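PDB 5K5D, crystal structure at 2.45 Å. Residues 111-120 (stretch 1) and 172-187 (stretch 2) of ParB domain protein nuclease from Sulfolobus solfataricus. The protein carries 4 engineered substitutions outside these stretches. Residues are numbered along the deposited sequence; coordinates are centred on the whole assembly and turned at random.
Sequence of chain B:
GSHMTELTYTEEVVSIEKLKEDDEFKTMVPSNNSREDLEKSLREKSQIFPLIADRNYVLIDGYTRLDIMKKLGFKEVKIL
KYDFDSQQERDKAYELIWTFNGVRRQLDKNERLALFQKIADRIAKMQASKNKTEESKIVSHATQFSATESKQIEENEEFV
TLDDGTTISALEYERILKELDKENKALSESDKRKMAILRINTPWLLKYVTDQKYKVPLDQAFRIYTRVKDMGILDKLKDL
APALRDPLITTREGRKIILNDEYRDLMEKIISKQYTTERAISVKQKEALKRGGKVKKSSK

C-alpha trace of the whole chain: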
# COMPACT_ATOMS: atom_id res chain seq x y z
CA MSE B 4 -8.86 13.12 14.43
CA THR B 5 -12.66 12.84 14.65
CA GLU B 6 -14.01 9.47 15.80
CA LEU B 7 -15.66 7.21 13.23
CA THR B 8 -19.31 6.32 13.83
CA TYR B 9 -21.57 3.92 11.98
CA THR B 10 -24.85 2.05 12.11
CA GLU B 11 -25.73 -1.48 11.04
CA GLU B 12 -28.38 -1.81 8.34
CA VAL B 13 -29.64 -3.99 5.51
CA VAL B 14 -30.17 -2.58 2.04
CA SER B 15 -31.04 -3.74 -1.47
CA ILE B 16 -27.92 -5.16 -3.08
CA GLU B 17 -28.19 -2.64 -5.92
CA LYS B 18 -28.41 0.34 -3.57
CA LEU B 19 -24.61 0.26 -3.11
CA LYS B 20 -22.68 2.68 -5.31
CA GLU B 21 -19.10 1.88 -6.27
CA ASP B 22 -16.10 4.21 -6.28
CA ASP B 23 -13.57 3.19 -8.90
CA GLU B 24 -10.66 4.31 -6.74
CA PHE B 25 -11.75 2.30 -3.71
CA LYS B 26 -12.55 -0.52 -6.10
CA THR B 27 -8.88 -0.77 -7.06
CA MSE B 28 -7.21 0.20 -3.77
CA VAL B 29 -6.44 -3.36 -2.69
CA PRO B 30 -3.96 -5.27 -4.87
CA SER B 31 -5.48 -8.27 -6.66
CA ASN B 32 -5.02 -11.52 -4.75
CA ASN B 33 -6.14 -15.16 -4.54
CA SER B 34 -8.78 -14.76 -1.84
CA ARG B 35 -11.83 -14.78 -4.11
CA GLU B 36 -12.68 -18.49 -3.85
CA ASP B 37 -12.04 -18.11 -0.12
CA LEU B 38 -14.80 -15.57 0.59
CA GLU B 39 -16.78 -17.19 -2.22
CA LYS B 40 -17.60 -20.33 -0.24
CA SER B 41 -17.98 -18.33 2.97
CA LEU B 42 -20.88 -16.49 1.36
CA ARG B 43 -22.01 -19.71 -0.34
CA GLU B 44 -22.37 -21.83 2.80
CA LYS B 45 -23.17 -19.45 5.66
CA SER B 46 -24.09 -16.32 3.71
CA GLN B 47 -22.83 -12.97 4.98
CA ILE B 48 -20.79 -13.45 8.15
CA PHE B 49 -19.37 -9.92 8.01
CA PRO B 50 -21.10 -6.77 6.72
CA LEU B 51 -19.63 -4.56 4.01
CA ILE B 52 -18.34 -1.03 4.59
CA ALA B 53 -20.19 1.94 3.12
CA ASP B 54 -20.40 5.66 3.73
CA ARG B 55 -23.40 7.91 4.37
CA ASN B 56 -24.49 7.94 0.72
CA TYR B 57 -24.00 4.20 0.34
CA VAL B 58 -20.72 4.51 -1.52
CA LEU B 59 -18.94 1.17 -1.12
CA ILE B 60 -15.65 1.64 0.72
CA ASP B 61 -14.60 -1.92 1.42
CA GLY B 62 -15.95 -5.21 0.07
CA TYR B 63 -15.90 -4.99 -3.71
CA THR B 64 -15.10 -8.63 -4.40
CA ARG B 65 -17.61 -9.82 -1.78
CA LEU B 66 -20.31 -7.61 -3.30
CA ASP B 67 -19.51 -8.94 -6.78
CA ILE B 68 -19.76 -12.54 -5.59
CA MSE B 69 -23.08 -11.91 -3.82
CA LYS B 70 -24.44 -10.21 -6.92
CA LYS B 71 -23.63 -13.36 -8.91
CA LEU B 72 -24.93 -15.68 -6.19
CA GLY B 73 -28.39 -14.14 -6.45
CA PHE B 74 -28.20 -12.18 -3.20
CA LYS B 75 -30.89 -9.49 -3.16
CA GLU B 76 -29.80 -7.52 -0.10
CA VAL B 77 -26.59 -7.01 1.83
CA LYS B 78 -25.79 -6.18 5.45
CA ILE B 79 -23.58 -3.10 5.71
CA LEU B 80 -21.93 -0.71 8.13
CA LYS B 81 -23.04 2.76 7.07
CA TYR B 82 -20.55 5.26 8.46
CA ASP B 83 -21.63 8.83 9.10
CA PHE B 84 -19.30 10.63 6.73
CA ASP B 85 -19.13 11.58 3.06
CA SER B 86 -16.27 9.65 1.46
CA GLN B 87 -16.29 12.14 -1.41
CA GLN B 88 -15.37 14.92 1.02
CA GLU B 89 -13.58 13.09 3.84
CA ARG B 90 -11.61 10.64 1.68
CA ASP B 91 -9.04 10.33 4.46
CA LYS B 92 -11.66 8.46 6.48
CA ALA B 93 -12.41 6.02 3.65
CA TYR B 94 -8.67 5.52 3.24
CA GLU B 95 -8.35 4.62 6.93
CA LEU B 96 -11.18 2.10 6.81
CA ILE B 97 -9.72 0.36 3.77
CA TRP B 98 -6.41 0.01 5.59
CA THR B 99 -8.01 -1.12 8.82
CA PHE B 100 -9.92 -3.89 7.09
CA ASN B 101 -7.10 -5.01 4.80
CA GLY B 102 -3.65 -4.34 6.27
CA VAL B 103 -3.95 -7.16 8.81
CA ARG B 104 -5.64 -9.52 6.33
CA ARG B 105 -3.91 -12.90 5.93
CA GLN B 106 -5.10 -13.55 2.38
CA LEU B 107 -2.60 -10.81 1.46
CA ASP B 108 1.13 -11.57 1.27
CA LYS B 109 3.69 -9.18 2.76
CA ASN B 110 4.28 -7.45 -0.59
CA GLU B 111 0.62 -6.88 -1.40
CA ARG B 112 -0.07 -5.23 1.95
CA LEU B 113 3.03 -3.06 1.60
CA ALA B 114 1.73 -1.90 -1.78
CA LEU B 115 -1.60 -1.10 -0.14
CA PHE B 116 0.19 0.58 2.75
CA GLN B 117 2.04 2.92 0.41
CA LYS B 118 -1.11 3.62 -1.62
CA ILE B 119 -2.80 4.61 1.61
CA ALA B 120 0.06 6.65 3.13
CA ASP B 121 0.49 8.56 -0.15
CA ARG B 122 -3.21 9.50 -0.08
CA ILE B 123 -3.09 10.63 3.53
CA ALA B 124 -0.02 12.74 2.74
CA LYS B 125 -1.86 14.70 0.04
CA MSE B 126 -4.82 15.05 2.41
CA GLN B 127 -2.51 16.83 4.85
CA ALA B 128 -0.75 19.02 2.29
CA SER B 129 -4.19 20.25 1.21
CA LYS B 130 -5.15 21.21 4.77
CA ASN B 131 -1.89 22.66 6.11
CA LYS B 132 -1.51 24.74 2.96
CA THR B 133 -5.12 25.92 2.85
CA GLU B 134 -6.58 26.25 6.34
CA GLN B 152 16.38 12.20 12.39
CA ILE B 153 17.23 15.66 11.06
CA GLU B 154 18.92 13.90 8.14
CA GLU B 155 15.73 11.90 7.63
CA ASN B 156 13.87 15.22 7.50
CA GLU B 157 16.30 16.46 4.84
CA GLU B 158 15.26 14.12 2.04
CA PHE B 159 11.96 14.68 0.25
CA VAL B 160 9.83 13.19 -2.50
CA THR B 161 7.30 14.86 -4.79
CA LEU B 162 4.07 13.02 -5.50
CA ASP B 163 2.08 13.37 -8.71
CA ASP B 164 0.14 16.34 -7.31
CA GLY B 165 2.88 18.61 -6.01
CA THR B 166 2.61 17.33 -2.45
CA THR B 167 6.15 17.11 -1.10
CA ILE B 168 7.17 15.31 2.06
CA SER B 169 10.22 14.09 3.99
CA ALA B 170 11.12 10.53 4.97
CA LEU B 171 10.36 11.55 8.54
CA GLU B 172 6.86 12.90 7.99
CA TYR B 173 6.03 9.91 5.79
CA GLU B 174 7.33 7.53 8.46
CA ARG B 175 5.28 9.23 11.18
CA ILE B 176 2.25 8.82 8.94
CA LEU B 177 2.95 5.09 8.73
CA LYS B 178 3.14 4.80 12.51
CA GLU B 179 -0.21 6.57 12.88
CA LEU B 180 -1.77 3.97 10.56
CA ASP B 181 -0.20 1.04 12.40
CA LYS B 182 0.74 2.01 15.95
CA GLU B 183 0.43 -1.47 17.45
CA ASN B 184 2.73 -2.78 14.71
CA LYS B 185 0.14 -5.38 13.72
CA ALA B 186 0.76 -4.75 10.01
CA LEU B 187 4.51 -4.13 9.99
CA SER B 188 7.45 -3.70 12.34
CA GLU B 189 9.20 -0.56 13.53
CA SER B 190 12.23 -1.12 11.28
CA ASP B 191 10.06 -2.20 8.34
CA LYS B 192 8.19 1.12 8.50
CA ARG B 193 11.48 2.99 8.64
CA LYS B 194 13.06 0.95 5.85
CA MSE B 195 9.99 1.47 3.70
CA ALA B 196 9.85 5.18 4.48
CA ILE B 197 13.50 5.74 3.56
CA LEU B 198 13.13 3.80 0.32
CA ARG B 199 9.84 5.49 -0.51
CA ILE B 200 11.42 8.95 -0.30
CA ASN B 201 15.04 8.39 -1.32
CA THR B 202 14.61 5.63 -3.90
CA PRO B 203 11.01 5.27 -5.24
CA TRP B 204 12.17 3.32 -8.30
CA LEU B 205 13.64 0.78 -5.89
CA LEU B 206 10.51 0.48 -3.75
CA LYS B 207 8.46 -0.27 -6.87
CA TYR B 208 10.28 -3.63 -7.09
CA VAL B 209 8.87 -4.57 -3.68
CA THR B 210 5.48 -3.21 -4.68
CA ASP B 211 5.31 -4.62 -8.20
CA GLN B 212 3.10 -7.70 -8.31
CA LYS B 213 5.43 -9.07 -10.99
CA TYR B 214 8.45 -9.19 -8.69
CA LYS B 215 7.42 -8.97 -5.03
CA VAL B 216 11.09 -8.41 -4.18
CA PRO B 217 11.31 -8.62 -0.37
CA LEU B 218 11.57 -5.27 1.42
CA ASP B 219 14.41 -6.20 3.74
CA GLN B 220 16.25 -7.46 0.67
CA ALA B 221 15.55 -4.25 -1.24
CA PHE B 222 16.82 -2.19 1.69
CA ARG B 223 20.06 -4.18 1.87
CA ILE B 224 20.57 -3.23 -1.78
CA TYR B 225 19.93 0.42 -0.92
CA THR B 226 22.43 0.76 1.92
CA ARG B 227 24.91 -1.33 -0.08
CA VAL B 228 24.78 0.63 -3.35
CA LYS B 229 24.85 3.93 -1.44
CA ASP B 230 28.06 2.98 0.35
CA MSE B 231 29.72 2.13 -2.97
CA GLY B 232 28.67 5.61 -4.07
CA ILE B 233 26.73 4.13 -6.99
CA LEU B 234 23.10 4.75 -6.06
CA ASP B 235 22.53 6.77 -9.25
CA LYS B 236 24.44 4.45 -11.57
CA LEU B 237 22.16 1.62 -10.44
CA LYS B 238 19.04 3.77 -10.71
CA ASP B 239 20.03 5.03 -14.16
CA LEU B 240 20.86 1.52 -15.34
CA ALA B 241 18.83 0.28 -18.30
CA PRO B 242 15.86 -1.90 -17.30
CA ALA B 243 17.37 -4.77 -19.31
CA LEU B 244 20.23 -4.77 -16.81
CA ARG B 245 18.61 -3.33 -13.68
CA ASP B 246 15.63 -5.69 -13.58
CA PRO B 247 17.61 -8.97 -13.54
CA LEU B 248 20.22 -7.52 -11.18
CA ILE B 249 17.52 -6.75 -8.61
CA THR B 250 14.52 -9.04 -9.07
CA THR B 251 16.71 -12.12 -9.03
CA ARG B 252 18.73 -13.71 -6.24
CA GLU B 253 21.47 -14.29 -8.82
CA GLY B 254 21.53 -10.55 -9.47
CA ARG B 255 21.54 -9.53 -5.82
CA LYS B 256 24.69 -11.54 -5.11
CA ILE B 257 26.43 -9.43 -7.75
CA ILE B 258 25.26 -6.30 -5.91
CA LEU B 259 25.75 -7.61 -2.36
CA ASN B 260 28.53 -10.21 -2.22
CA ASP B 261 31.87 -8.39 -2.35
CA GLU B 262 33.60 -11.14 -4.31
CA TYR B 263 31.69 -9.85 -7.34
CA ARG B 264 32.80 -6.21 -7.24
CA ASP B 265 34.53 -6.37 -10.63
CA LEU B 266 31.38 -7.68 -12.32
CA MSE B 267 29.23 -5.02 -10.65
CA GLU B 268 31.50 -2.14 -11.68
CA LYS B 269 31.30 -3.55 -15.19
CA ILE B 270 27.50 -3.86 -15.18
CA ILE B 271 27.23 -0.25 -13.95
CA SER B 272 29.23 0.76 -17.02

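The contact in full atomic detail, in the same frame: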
# COMPACT_ATOMS: atom_id res chain seq x y z
N GLU B 111 1.89 -7.43 -0.96
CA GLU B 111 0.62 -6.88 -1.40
C GLU B 111 0.09 -5.89 -0.38
O GLU B 111 -0.56 -4.90 -0.74
CB GLU B 111 -0.40 -8.00 -1.64
CG GLU B 111 -0.05 -8.90 -2.81
CD GLU B 111 -0.80 -10.22 -2.78
OE1 GLU B 111 -0.90 -10.88 -3.84
OE2 GLU B 111 -1.29 -10.61 -1.70
N ARG B 112 0.36 -6.14 0.89
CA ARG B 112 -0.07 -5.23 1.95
C ARG B 112 0.82 -3.99 1.99
O ARG B 112 0.35 -2.89 2.30
CB ARG B 112 -0.09 -5.92 3.31
CG ARG B 112 1.28 -6.24 3.87
CD ARG B 112 1.17 -6.71 5.31
NE ARG B 112 0.25 -7.84 5.45
CZ ARG B 112 -0.05 -8.42 6.61
NH1 ARG B 112 0.51 -7.97 7.73
NH2 ARG B 112 -0.89 -9.44 6.64
N LEU B 113 2.10 -4.17 1.69
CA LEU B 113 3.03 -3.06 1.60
C LEU B 113 2.61 -2.11 0.47
O LEU B 113 2.67 -0.89 0.62
CB LEU B 113 4.45 -3.57 1.35
CG LEU B 113 5.31 -3.84 2.58
CD1 LEU B 113 6.54 -4.68 2.22
CD2 LEU B 113 5.72 -2.52 3.23
N ALA B 114 2.19 -2.69 -0.65
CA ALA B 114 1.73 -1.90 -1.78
C ALA B 114 0.47 -1.13 -1.42
O ALA B 114 0.29 0.01 -1.83
CB ALA B 114 1.49 -2.79 -3.00
N LEU B 115 -0.40 -1.77 -0.63
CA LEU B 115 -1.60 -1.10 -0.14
C LEU B 115 -1.20 -0.01 0.85
O LEU B 115 -1.73 1.10 0.81
CB LEU B 115 -2.54 -2.10 0.52
CG LEU B 115 -3.75 -1.53 1.27
CD1 LEU B 115 -4.64 -0.71 0.36
CD2 LEU B 115 -4.55 -2.66 1.92
N PHE B 116 -0.27 -0.35 1.73
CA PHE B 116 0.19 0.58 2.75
C PHE B 116 0.69 1.88 2.13
O PHE B 116 0.30 2.97 2.55
CB PHE B 116 1.30 -0.06 3.58
CG PHE B 116 1.40 0.49 4.98
CD1 PHE B 116 0.43 1.34 5.46
CD2 PHE B 116 2.46 0.14 5.80
CE1 PHE B 116 0.51 1.85 6.75
CE2 PHE B 116 2.55 0.64 7.09
CZ PHE B 116 1.57 1.50 7.56
N GLN B 117 1.55 1.75 1.12
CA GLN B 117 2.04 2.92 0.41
C GLN B 117 0.91 3.69 -0.27
O GLN B 117 0.87 4.92 -0.20
CB GLN B 117 3.11 2.53 -0.62
CG GLN B 117 3.56 3.70 -1.48
CD GLN B 117 4.57 3.31 -2.53
OE1 GLN B 117 5.28 2.31 -2.39
NE2 GLN B 117 4.64 4.08 -3.61
N LYS B 118 0.01 2.98 -0.93
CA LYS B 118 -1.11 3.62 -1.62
C LYS B 118 -1.90 4.46 -0.64
O LYS B 118 -2.33 5.56 -0.95
CB LYS B 118 -2.03 2.59 -2.28
CG LYS B 118 -1.53 2.05 -3.59
CD LYS B 118 -2.54 1.09 -4.18
CE LYS B 118 -1.95 0.29 -5.33
NZ LYS B 118 -2.93 -0.70 -5.86
N ILE B 119 -2.08 3.91 0.55
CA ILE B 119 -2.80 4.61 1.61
C ILE B 119 -1.99 5.81 2.11
O ILE B 119 -2.49 6.94 2.10
CB ILE B 119 -3.14 3.67 2.78
CG1 ILE B 119 -4.10 2.57 2.31
CG2 ILE B 119 -3.76 4.44 3.93
CD1 ILE B 119 -5.45 3.08 1.82
N ALA B 120 -0.75 5.58 2.54
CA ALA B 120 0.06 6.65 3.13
C ALA B 120 0.25 7.84 2.18
O ALA B 120 0.25 8.99 2.62
CB ALA B 120 1.41 6.10 3.59
N GLU B 172 8.30 12.67 7.97
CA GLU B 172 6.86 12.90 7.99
C GLU B 172 6.14 11.66 7.48
O GLU B 172 5.17 11.20 8.10
CB GLU B 172 6.50 14.12 7.15
CG GLU B 172 7.33 15.35 7.46
CD GLU B 172 7.11 16.48 6.47
OE1 GLU B 172 7.66 16.41 5.35
OE2 GLU B 172 6.40 17.45 6.81
N TYR B 173 6.61 11.11 6.37
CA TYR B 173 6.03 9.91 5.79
C TYR B 173 6.07 8.74 6.78
O TYR B 173 5.10 8.00 6.91
CB TYR B 173 6.76 9.51 4.50
CG TYR B 173 6.00 8.50 3.66
CD1 TYR B 173 6.26 7.14 3.76
CD2 TYR B 173 5.03 8.92 2.77
CE1 TYR B 173 5.57 6.22 2.99
CE2 TYR B 173 4.32 8.01 1.99
CZ TYR B 173 4.60 6.67 2.11
OH TYR B 173 3.90 5.77 1.34
N GLU B 174 7.19 8.59 7.48
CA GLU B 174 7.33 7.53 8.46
C GLU B 174 6.36 7.71 9.63
O GLU B 174 5.79 6.73 10.13
CB GLU B 174 8.76 7.46 8.98
CG GLU B 174 8.99 6.37 10.01
CD GLU B 174 10.39 6.41 10.59
OE1 GLU B 174 10.52 6.28 11.82
OE2 GLU B 174 11.35 6.57 9.81
N ARG B 175 6.18 8.95 10.06
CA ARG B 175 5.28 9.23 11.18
C ARG B 175 3.86 8.89 10.76
O ARG B 175 3.06 8.41 11.57
CB ARG B 175 5.38 10.69 11.61
CG ARG B 175 4.22 11.56 11.16
CD ARG B 175 4.40 13.01 11.61
NE ARG B 175 5.70 13.55 11.20
CZ ARG B 175 5.91 14.81 10.84
NH1 ARG B 175 4.90 15.67 10.82
NH2 ARG B 175 7.12 15.21 10.49
N ILE B 176 3.55 9.14 9.49
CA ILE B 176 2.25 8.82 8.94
C ILE B 176 2.00 7.31 9.00
O ILE B 176 0.91 6.87 9.35
CB ILE B 176 2.11 9.32 7.50
CG1 ILE B 176 2.04 10.85 7.49
CG2 ILE B 176 0.89 8.72 6.84
CD1 ILE B 176 1.67 11.44 6.16
N LEU B 177 3.02 6.54 8.65
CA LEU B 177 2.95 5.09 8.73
C LEU B 177 2.62 4.64 10.15
O LEU B 177 1.71 3.83 10.35
CB LEU B 177 4.27 4.46 8.31
CG LEU B 177 4.74 4.78 6.90
CD1 LEU B 177 6.08 4.10 6.60
CD2 LEU B 177 3.67 4.36 5.90
N LYS B 178 3.35 5.17 11.12
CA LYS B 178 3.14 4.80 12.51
C LYS B 178 1.70 5.06 12.93
O LYS B 178 1.07 4.21 13.56
CB LYS B 178 4.13 5.53 13.43
CG LYS B 178 5.54 4.97 13.39
CD LYS B 178 6.42 5.57 14.48
CE LYS B 178 6.52 7.09 14.35
NZ LYS B 178 7.46 7.69 15.34
N GLU B 179 1.17 6.22 12.56
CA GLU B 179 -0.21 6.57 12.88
C GLU B 179 -1.19 5.51 12.38
O GLU B 179 -2.18 5.21 13.04
CB GLU B 179 -0.57 7.93 12.28
CG GLU B 179 0.23 9.08 12.87
CD GLU B 179 0.02 10.37 12.10
OE1 GLU B 179 -0.52 10.31 10.98
OE2 GLU B 179 0.40 11.44 12.62
N LEU B 180 -0.90 4.95 11.20
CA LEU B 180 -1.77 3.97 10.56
C LEU B 180 -1.60 2.56 11.11
O LEU B 180 -2.41 1.68 10.84
CB LEU B 180 -1.52 3.96 9.06
CG LEU B 180 -2.05 5.14 8.26
CD1 LEU B 180 -1.53 5.09 6.83
CD2 LEU B 180 -3.57 5.14 8.29
N ASP B 181 -0.53 2.36 11.88
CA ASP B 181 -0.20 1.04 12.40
C ASP B 181 0.63 1.17 13.67
O ASP B 181 1.79 0.76 13.72
CB ASP B 181 0.58 0.26 11.34
CG ASP B 181 0.92 -1.16 11.78
OD1 ASP B 181 0.07 -1.81 12.42
OD2 ASP B 181 2.05 -1.61 11.49
N LYS B 182 0.03 1.74 14.71
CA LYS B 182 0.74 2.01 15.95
C LYS B 182 1.13 0.73 16.68
O LYS B 182 2.24 0.61 17.20
CB LYS B 182 -0.09 2.92 16.86
CG LYS B 182 -0.49 4.23 16.20
CD LYS B 182 -1.26 5.13 17.15
CE LYS B 182 -1.69 6.41 16.44
NZ LYS B 182 -2.41 7.34 17.35
N GLU B 183 0.21 -0.22 16.73
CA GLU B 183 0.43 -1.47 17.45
C GLU B 183 1.27 -2.46 16.63
O GLU B 183 1.38 -3.63 16.98
CB GLU B 183 -0.90 -2.10 17.85
CG GLU B 183 -1.68 -1.26 18.86
CD GLU B 183 -3.14 -1.65 18.95
OE1 GLU B 183 -3.73 -2.00 17.90
OE2 GLU B 183 -3.71 -1.60 20.07
N ASN B 184 1.86 -1.97 15.55
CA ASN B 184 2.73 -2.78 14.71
C ASN B 184 2.12 -4.12 14.28
O ASN B 184 2.84 -5.10 14.09
CB ASN B 184 4.07 -3.03 15.42
CG ASN B 184 4.89 -1.77 15.57
OD1 ASN B 184 5.54 -1.33 14.63
ND2 ASN B 184 4.89 -1.20 16.77
N LYS B 185 0.81 -4.15 14.11
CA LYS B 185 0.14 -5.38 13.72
C LYS B 185 0.27 -5.66 12.22
O LYS B 185 0.06 -6.78 11.77
CB LYS B 185 -1.33 -5.36 14.14
CG LYS B 185 -1.54 -5.45 15.65
CD LYS B 185 -3.01 -5.30 16.02
CE LYS B 185 -3.26 -5.72 17.46
NZ LYS B 185 -3.02 -7.17 17.66
N ALA B 186 0.61 -4.62 11.45
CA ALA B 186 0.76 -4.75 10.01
C ALA B 186 2.22 -4.89 9.61
O ALA B 186 2.57 -5.69 8.74
CB ALA B 186 0.13 -3.57 9.31
N LEU B 187 3.08 -4.09 10.24
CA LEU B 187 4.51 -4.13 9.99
C LEU B 187 5.28 -3.87 11.27
O LEU B 187 4.69 -3.61 12.32
CB LEU B 187 4.90 -3.09 8.94
CG LEU B 187 4.42 -3.33 7.51
CD1 LEU B 187 4.84 -2.17 6.63
CD2 LEU B 187 4.97 -4.65 6.97

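Most of this contact is apolar, and Phe116 is at its centre. Its CA-to-CB bond points toward the second stretch, and the flat ring offers different surfaces to different neighbours. Over one face lies Leu177, whose CD2 sits 4.0 Å from the centroid of the Phe116 ring and only 15° off the ring normal, a CH-pi contact in which a methyl group meets the pi cloud. The ring edge is packed as well: Phe116 CE1 lies 3.7 Å from Leu180 CB, and Phe116 CD2 lies 3.4 Å from Leu187 CD1. A broad, rigid aromatic side chain can thus touch both the helix and the loop that follows it. Leu187 CD1 also meets Leu113 CD2 at 3.5 Å, extending the apolar patch along the first helix.

One turn beyond Phe116, Ala120 marks a close approach of the backbones, its CA 6.5 Å from the CA of Leu177. The helix axes themselves come no nearer than 10.5 Å and cross at 113°. A single methyl suits this place, for Ala120 CB is already 3.7 Å from Leu177 CD2, 3.4 Å from Tyr173 OH and 4.2 Å from Ile176 CG2. Nearby, Ile119 CG2 packs against Leu180 CD1 at 3.7 Å.

The polar part is small. Arg112, long enough to reach past the helix surface, donates a hydrogen bond from NH1 to Ala186 O (3.2 Å, 152°); the oxygen lies near the guanidinium plane, where the N-H groups point.

Within the second stretch, Asp181 holds the loop in shape. It begins a type I turn ending at Asn184, and its short carboxylate accepts hydrogen bonds from the backbone beyond: Ala186 N to Asp181 OD1 and Leu187 N to Asp181 OD2, both 3.0 Å. These bonds tie down the residues that supply Ala186 O to Arg112 and the Leu187 side chain to Phe116.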